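Local coordinates for protein Rubredoxin\:oxygen oxidoreductase (Desulfovibrio gigas, PDB 1E5D) that catalyses the four-electron reduction of dioxygen to two water molecules, using a diiron centre and FMN, at residues A[256-261]-A[299-304]; A[332-337]-A[362-367]. One frame throughout, in Å; residues are numbered along the deposited sequence.

Contact 1: residues A[256-261]-A[299-304]; sequences VIFYDS and SEISDA. With FMN (flavin mononucleotide), chain C.
Val256 meets the end of helix 294-302 and the residues just after it almost single-handed: its two methyls reach Glu300, Ile301 and Ala304, and no hydrogen bond crosses between the segments. CG2 sits between Glu300 and Ala304, 3.6 Å from the carbonyl Glu300 O and 3.7 Å from Ala304 CB. CG1, anti to the backbone N (chi1 167°), lies beside Ile301, with Val256 CG1 and Ile301 CG1 3.9 Å apart and the two side chains crossing at about a right angle. Two residues along the strand, Phe258 adds a lighter touch, CE2 to Ile301 CD1 at 4.4 Å, the methyl approaching the ring obliquely. Glu300 contributes its CB to the apolar patch, 3.8 Å from Val256 CG2, but its chain then bends and carries the carboxylate away into salt bridges with Lys254 and Arg188, outside the apolar interface. Asp303, past the helix end, also pairs with Lys254. At the far end of 256-261 the character changes: Ser261 OG donates to the phosphate oxygen FMN O1P at 2.7 Å. One short run thus goes from hydrophobic core to flavin phosphate site, as in flavodoxins. Strand 254-259 lies between strands 283-288 and 306-310 of the parallel sheet; Ile257 packs on helix 265-279, while Phe258 and Ile301 both touch helix 320-331.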
loop_
_atom_site.group_PDB
_atom_site.type_symbol
_atom_site.label_atom_id
_atom_site.label_comp_id
_atom_site.label_asym_id
_atom_site.label_seq_id
_atom_site.Cartn_x
_atom_site.Cartn_y
_atom_site.Cartn_z
ATOM N N VAL A 256 -6.087 18.932 -0.811
ATOM C CA VAL A 256 -6.006 17.584 -0.309
ATOM C C VAL A 256 -4.597 17.368 0.242
ATOM O O VAL A 256 -3.603 17.442 -0.479
ATOM C CB VAL A 256 -6.256 16.519 -1.389
ATOM C CG1 VAL A 256 -5.851 15.142 -0.861
ATOM C CG2 VAL A 256 -7.700 16.522 -1.847
ATOM N N ILE A 257 -4.528 17.109 1.533
ATOM C CA ILE A 257 -3.276 16.766 2.186
ATOM C C ILE A 257 -3.272 15.279 2.519
ATOM O O ILE A 257 -4.147 14.775 3.228
ATOM C CB ILE A 257 -3.084 17.579 3.474
ATOM C CG1 ILE A 257 -3.048 19.093 3.266
ATOM C CG2 ILE A 257 -1.850 17.095 4.216
ATOM C CD1 ILE A 257 -3.351 19.887 4.522
ATOM N N PHE A 258 -2.302 14.523 2.012
ATOM C CA PHE A 258 -2.265 13.113 2.416
ATOM C C PHE A 258 -0.842 12.812 2.871
ATOM O O PHE A 258 0.145 13.319 2.357
ATOM C CB PHE A 258 -2.764 12.195 1.328
ATOM C CG PHE A 258 -1.907 11.840 0.142
ATOM C CD1 PHE A 258 -0.992 10.802 0.215
ATOM C CD2 PHE A 258 -2.005 12.514 -1.057
ATOM C CE1 PHE A 258 -0.209 10.428 -0.858
ATOM C CE2 PHE A 258 -1.222 12.153 -2.140
ATOM C CZ PHE A 258 -0.314 11.107 -2.052
ATOM N N TYR A 259 -0.775 11.980 3.896
ATOM C CA TYR A 259 0.454 11.697 4.602
ATOM C C TYR A 259 0.341 10.308 5.220
ATOM O O TYR A 259 -0.752 9.752 5.313
ATOM C CB TYR A 259 0.693 12.751 5.708
ATOM C CG TYR A 259 -0.168 12.424 6.919
ATOM C CD1 TYR A 259 -1.538 12.658 6.874
ATOM C CD2 TYR A 259 0.362 11.885 8.090
ATOM C CE1 TYR A 259 -2.353 12.371 7.960
ATOM C CE2 TYR A 259 -0.444 11.585 9.171
ATOM C CZ TYR A 259 -1.806 11.830 9.102
ATOM O OH TYR A 259 -2.584 11.530 10.194
ATOM N N ASP A 260 1.473 9.824 5.693
ATOM C CA ASP A 260 1.549 8.733 6.649
ATOM C C ASP A 260 2.627 9.112 7.659
ATOM O O ASP A 260 3.376 10.072 7.455
ATOM C CB ASP A 260 1.822 7.397 5.986
ATOM C CG ASP A 260 1.399 6.230 6.857
ATOM O OD1 ASP A 260 0.962 6.473 8.004
ATOM O OD2 ASP A 260 1.510 5.077 6.408
ATOM N N SER A 261 2.694 8.389 8.766
ATOM C CA SER A 261 3.596 8.798 9.845
ATOM C C SER A 261 3.804 7.652 10.816
ATOM O O SER A 261 2.927 6.794 10.953
ATOM C CB SER A 261 2.996 10.008 10.549
ATOM O OG SER A 261 3.835 10.448 11.602
ATOM N N SER A 299 -10.282 10.298 -5.426
ATOM C CA SER A 299 -11.571 10.929 -5.700
ATOM C C SER A 299 -11.557 12.360 -5.189
ATOM O O SER A 299 -12.109 13.256 -5.822
ATOM C CB SER A 299 -12.727 10.157 -5.064
ATOM O OG SER A 299 -12.764 8.824 -5.559
ATOM N N GLU A 300 -10.918 12.541 -4.032
ATOM C CA GLU A 300 -10.868 13.882 -3.457
ATOM C C GLU A 300 -9.968 14.755 -4.315
ATOM O O GLU A 300 -10.168 15.953 -4.454
ATOM C CB GLU A 300 -10.370 13.838 -2.015
ATOM C CG GLU A 300 -11.294 13.111 -1.050
ATOM C CD GLU A 300 -12.706 13.662 -1.033
ATOM O OE1 GLU A 300 -12.904 14.829 -1.445
ATOM O OE2 GLU A 300 -13.626 12.933 -0.599
ATOM N N ILE A 301 -8.954 14.115 -4.899
ATOM C CA ILE A 301 -7.959 14.885 -5.636
ATOM C C ILE A 301 -8.513 15.333 -6.983
ATOM O O ILE A 301 -8.065 16.335 -7.535
ATOM C CB ILE A 301 -6.663 14.084 -5.834
ATOM C CG1 ILE A 301 -5.763 14.030 -4.593
ATOM C CG2 ILE A 301 -5.867 14.613 -7.020
ATOM C CD1 ILE A 301 -4.698 12.962 -4.718
ATOM N N SER A 302 -9.480 14.578 -7.486
ATOM C CA SER A 302 -10.064 14.834 -8.791
ATOM C C SER A 302 -10.450 16.295 -8.984
ATOM O O SER A 302 -10.202 16.882 -10.034
ATOM C CB SER A 302 -11.302 13.941 -8.991
ATOM O OG SER A 302 -12.347 14.365 -8.140
ATOM N N ASP A 303 -11.047 16.904 -7.963
ATOM C CA ASP A 303 -11.467 18.295 -8.085
ATOM C C ASP A 303 -10.682 19.192 -7.140
ATOM O O ASP A 303 -11.076 20.333 -6.881
ATOM C CB ASP A 303 -12.976 18.402 -7.825
ATOM C CG ASP A 303 -13.340 17.834 -6.464
ATOM O OD1 ASP A 303 -12.503 17.092 -5.896
ATOM O OD2 ASP A 303 -14.443 18.121 -5.955
ATOM N N ALA A 304 -9.551 18.727 -6.610
ATOM C CA ALA A 304 -8.729 19.611 -5.781
ATOM C C ALA A 304 -7.810 20.463 -6.642
ATOM O O ALA A 304 -7.451 20.042 -7.747
ATOM C CB ALA A 304 -7.888 18.810 -4.804
HETATM N N1 FMN C . 15.284 8.989 9.396
HETATM C C2 FMN C . 16.191 9.208 8.455
HETATM O O2 FMN C . 16.790 10.246 8.362
HETATM N N3 FMN C . 16.508 8.222 7.483
HETATM C C4 FMN C . 16.177 6.897 7.702
HETATM O O4 FMN C . 16.446 6.097 6.826
HETATM C C4A FMN C . 15.217 6.640 8.766
HETATM N N5 FMN C . 14.557 5.461 8.820
HETATM C C5A FMN C . 13.925 5.179 10.008
HETATM C C6 FMN C . 13.334 3.897 10.147
HETATM C C7 FMN C . 12.472 3.619 11.180
HETATM C C7M FMN C . 11.638 2.367 11.137
HETATM C C8 FMN C . 12.125 4.661 12.127
HETATM C C8M FMN C . 11.365 4.314 13.387
HETATM C C9 FMN C . 12.858 5.857 12.109
HETATM C C9A FMN C . 13.578 6.180 10.957
HETATM N N10 FMN C . 14.031 7.504 10.665
HETATM C C10 FMN C . 14.872 7.732 9.663
HETATM C "C1'" FMN C . 13.728 8.553 11.668
HETATM C "C2'" FMN C . 12.314 9.145 11.441
HETATM O "O2'" FMN C . 12.235 9.743 10.153
HETATM C "C3'" FMN C . 12.140 10.198 12.524
HETATM O "O3'" FMN C . 11.827 9.489 13.720
HETATM C "C4'" FMN C . 10.985 11.147 12.194
HETATM O "O4'" FMN C . 10.828 12.108 13.251
HETATM C "C5'" FMN C . 9.741 10.301 12.032
HETATM O "O5'" FMN C . 8.523 11.241 11.715
HETATM P P FMN C . 7.100 10.834 12.079
HETATM O O1P FMN C . 6.183 11.671 11.184
HETATM O O2P FMN C . 6.909 9.456 12.012
HETATM O O3P FMN C . 6.836 11.197 13.467
#

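Contact 2: residues A[332-337]-A[362-367]; sequences LRPQNK and MGFDMP
Phe364 is gripped by Lys337 and Pro334 in the dense part of this contact. Lys337 CB stands over the centre of the ring, 4.0 Å from the centroid and only 7° off the normal, a CH-pi contact made by the aliphatic root of the lysine. Pro334 comes in the ring plane instead: its CG lies 3.7 Å from Phe364 CZ, and Pro334 O is 3.6 Å from Phe364 CE1. With CG anti to its own carbonyl carbon (chi1 -74°), the Phe364 side chain sets off toward the 332-337 loop. Next to the ring, Asp365 N donates to Lys337 O at 3.1 Å, a nearly straight bond lying in the carbonyl plane, and Phe364 CA makes a CA-H...O contact with the same oxygen, Phe364 CA to Lys337 O being 3.6 Å. The other side is looser. Pro334 O and Met362 O, two acceptors 4.3 Å apart, do not bond directly; a modelled water lies between them, 3.0 Å from Pro334 O, but its leg to Met362 O is too short to be trusted and the bridge is doubtful. At the other end, partly exposed Asp365 pairs its carboxylate with Lys399 of helix 379-400. Gly363, with positive phi, closes helix 350-361 in a Schellman motif just before Phe364. These are two helix-to-strand connections of the flavodoxin-like alpha/beta fold, where the chain leaves helices 320-331 and 350-361 to enter the neighbouring parallel strands 338-345 and 371-374.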
loop_
_atom_site.group_PDB
_atom_site.type_symbol
_atom_site.label_atom_id
_atom_site.label_comp_id
_atom_site.label_asym_id
_atom_site.label_seq_id
_atom_site.Cartn_x
_atom_site.Cartn_y
_atom_site.Cartn_z
ATOM N N LEU A 332 -3.014 7.795 -12.846
ATOM C CA LEU A 332 -4.311 8.321 -13.280
ATOM C C LEU A 332 -4.185 9.696 -13.922
ATOM O O LEU A 332 -5.173 10.293 -14.340
ATOM C CB LEU A 332 -5.255 8.329 -12.076
ATOM C CG LEU A 332 -5.749 6.916 -11.707
ATOM C CD1 LEU A 332 -6.398 6.922 -10.333
ATOM C CD2 LEU A 332 -6.703 6.389 -12.768
ATOM N N ARG A 333 -2.954 10.167 -13.977
ATOM C CA ARG A 333 -2.529 11.415 -14.573
ATOM C C ARG A 333 -3.412 12.607 -14.241
ATOM O O ARG A 333 -3.961 13.241 -15.148
ATOM C CB ARG A 333 -2.469 11.238 -16.101
ATOM C CG ARG A 333 -1.602 10.072 -16.534
ATOM C CD ARG A 333 -1.795 9.782 -18.017
ATOM N NE ARG A 333 -0.714 8.937 -18.514
ATOM C CZ ARG A 333 -0.604 8.443 -19.736
ATOM N NH1 ARG A 333 -1.518 8.690 -20.665
ATOM N NH2 ARG A 333 0.442 7.683 -20.047
ATOM N N PRO A 334 -3.559 12.970 -12.978
ATOM C CA PRO A 334 -4.302 14.190 -12.634
ATOM C C PRO A 334 -3.601 15.424 -13.194
ATOM O O PRO A 334 -2.369 15.529 -13.176
ATOM C CB PRO A 334 -4.258 14.213 -11.107
ATOM C CG PRO A 334 -3.085 13.369 -10.747
ATOM C CD PRO A 334 -3.036 12.279 -11.788
ATOM N N GLN A 335 -4.382 16.370 -13.702
ATOM C CA GLN A 335 -3.873 17.561 -14.364
ATOM C C GLN A 335 -4.173 18.834 -13.582
ATOM O O GLN A 335 -5.057 18.856 -12.728
ATOM C CB GLN A 335 -4.503 17.719 -15.755
ATOM C CG GLN A 335 -4.363 16.520 -16.673
ATOM C CD GLN A 335 -2.929 16.301 -17.115
ATOM O OE1 GLN A 335 -2.271 15.332 -16.725
ATOM N NE2 GLN A 335 -2.420 17.209 -17.947
ATOM N N ASN A 336 -3.462 19.910 -13.899
ATOM C CA ASN A 336 -3.753 21.239 -13.374
ATOM C C ASN A 336 -3.827 21.257 -11.853
ATOM O O ASN A 336 -4.803 21.685 -11.247
ATOM C CB ASN A 336 -5.051 21.803 -13.945
ATOM C CG ASN A 336 -5.294 21.468 -15.398
ATOM O OD1 ASN A 336 -4.553 21.830 -16.310
ATOM N ND2 ASN A 336 -6.389 20.743 -15.604
ATOM N N LYS A 337 -2.742 20.782 -11.250
ATOM C CA LYS A 337 -2.669 20.710 -9.799
ATOM C C LYS A 337 -1.402 21.370 -9.291
ATOM O O LYS A 337 -0.361 21.307 -9.944
ATOM C CB LYS A 337 -2.697 19.244 -9.347
ATOM C CG LYS A 337 -4.015 18.841 -8.713
ATOM C CD LYS A 337 -4.762 17.835 -9.576
ATOM C CE LYS A 337 -6.019 18.465 -10.134
ATOM N NZ LYS A 337 -7.280 17.891 -9.623
ATOM N N MET A 362 4.889 14.404 -11.992
ATOM C CA MET A 362 3.494 14.274 -12.396
ATOM C C MET A 362 3.029 15.556 -13.089
ATOM O O MET A 362 1.879 15.659 -13.496
ATOM C CB MET A 362 2.579 14.001 -11.212
ATOM C CG MET A 362 2.621 12.581 -10.677
ATOM S SD MET A 362 1.605 12.383 -9.200
ATOM C CE MET A 362 2.869 12.099 -7.961
ATOM N N GLY A 363 3.978 16.483 -13.180
ATOM C CA GLY A 363 3.752 17.758 -13.824
ATOM C C GLY A 363 3.089 18.759 -12.907
ATOM O O GLY A 363 2.506 19.750 -13.340
ATOM N N PHE A 364 3.172 18.492 -11.611
ATOM C CA PHE A 364 2.568 19.381 -10.625
ATOM C C PHE A 364 3.383 20.658 -10.469
ATOM O O PHE A 364 4.604 20.628 -10.606
ATOM C CB PHE A 364 2.446 18.657 -9.279
ATOM C CG PHE A 364 1.331 17.621 -9.242
ATOM C CD1 PHE A 364 0.819 17.080 -10.406
ATOM C CD2 PHE A 364 0.803 17.198 -8.034
ATOM C CE1 PHE A 364 -0.194 16.146 -10.377
ATOM C CE2 PHE A 364 -0.208 16.261 -7.996
ATOM C CZ PHE A 364 -0.713 15.728 -9.166
ATOM N N ASP A 365 2.721 21.770 -10.173
ATOM C CA ASP A 365 3.436 23.016 -9.896
ATOM C C ASP A 365 3.832 23.087 -8.422
ATOM O O ASP A 365 2.997 22.927 -7.535
ATOM C CB ASP A 365 2.604 24.230 -10.299
ATOM C CG ASP A 365 2.314 24.321 -11.784
ATOM O OD1 ASP A 365 2.772 23.476 -12.584
ATOM O OD2 ASP A 365 1.602 25.275 -12.179
ATOM N N MET A 366 5.105 23.331 -8.160
ATOM C CA MET A 366 5.712 23.406 -6.848
ATOM C C MET A 366 6.209 24.808 -6.516
ATOM O O MET A 366 7.408 25.082 -6.462
ATOM C CB MET A 366 6.901 22.442 -6.748
ATOM C CG MET A 366 6.620 21.059 -7.307
ATOM S SD MET A 366 6.056 19.889 -6.066
ATOM C CE MET A 366 6.990 20.385 -4.625
ATOM N N PRO A 367 5.287 25.723 -6.265
ATOM C CA PRO A 367 5.683 27.102 -5.978
ATOM C C PRO A 367 6.486 27.198 -4.689
ATOM O O PRO A 367 7.354 28.050 -4.496
ATOM C CB PRO A 367 4.339 27.813 -5.814
ATOM C CG PRO A 367 3.374 26.739 -5.445
ATOM C CD PRO A 367 3.834 25.518 -6.197
HETATM O O HOH W 1 0.012 17.151 -13.899
#

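In the fold
Contacts 1 and 2 follow one another along the chain within the flavodoxin-like part, their centres 13 Å apart. Lys337 joins them: while its CB belongs to contact 2, its NZ reaches the helix end of contact 1, 2.7 Å from Ile301 O, a probable hydrogen bond, and 2.9 Å from Ala304 O. The ammonium thus lies among carbonyls at the C-terminal end of helix 294-302, where its positive charge would be favoured. Their relation to the flavin differs. Contact 1 holds Ser261 of the FMN phosphate site, although its packed core lies away from the cofactor; in contact 2 the Pro334 side chain is about 13 Å from a bound FMN, not the one Ser261 holds.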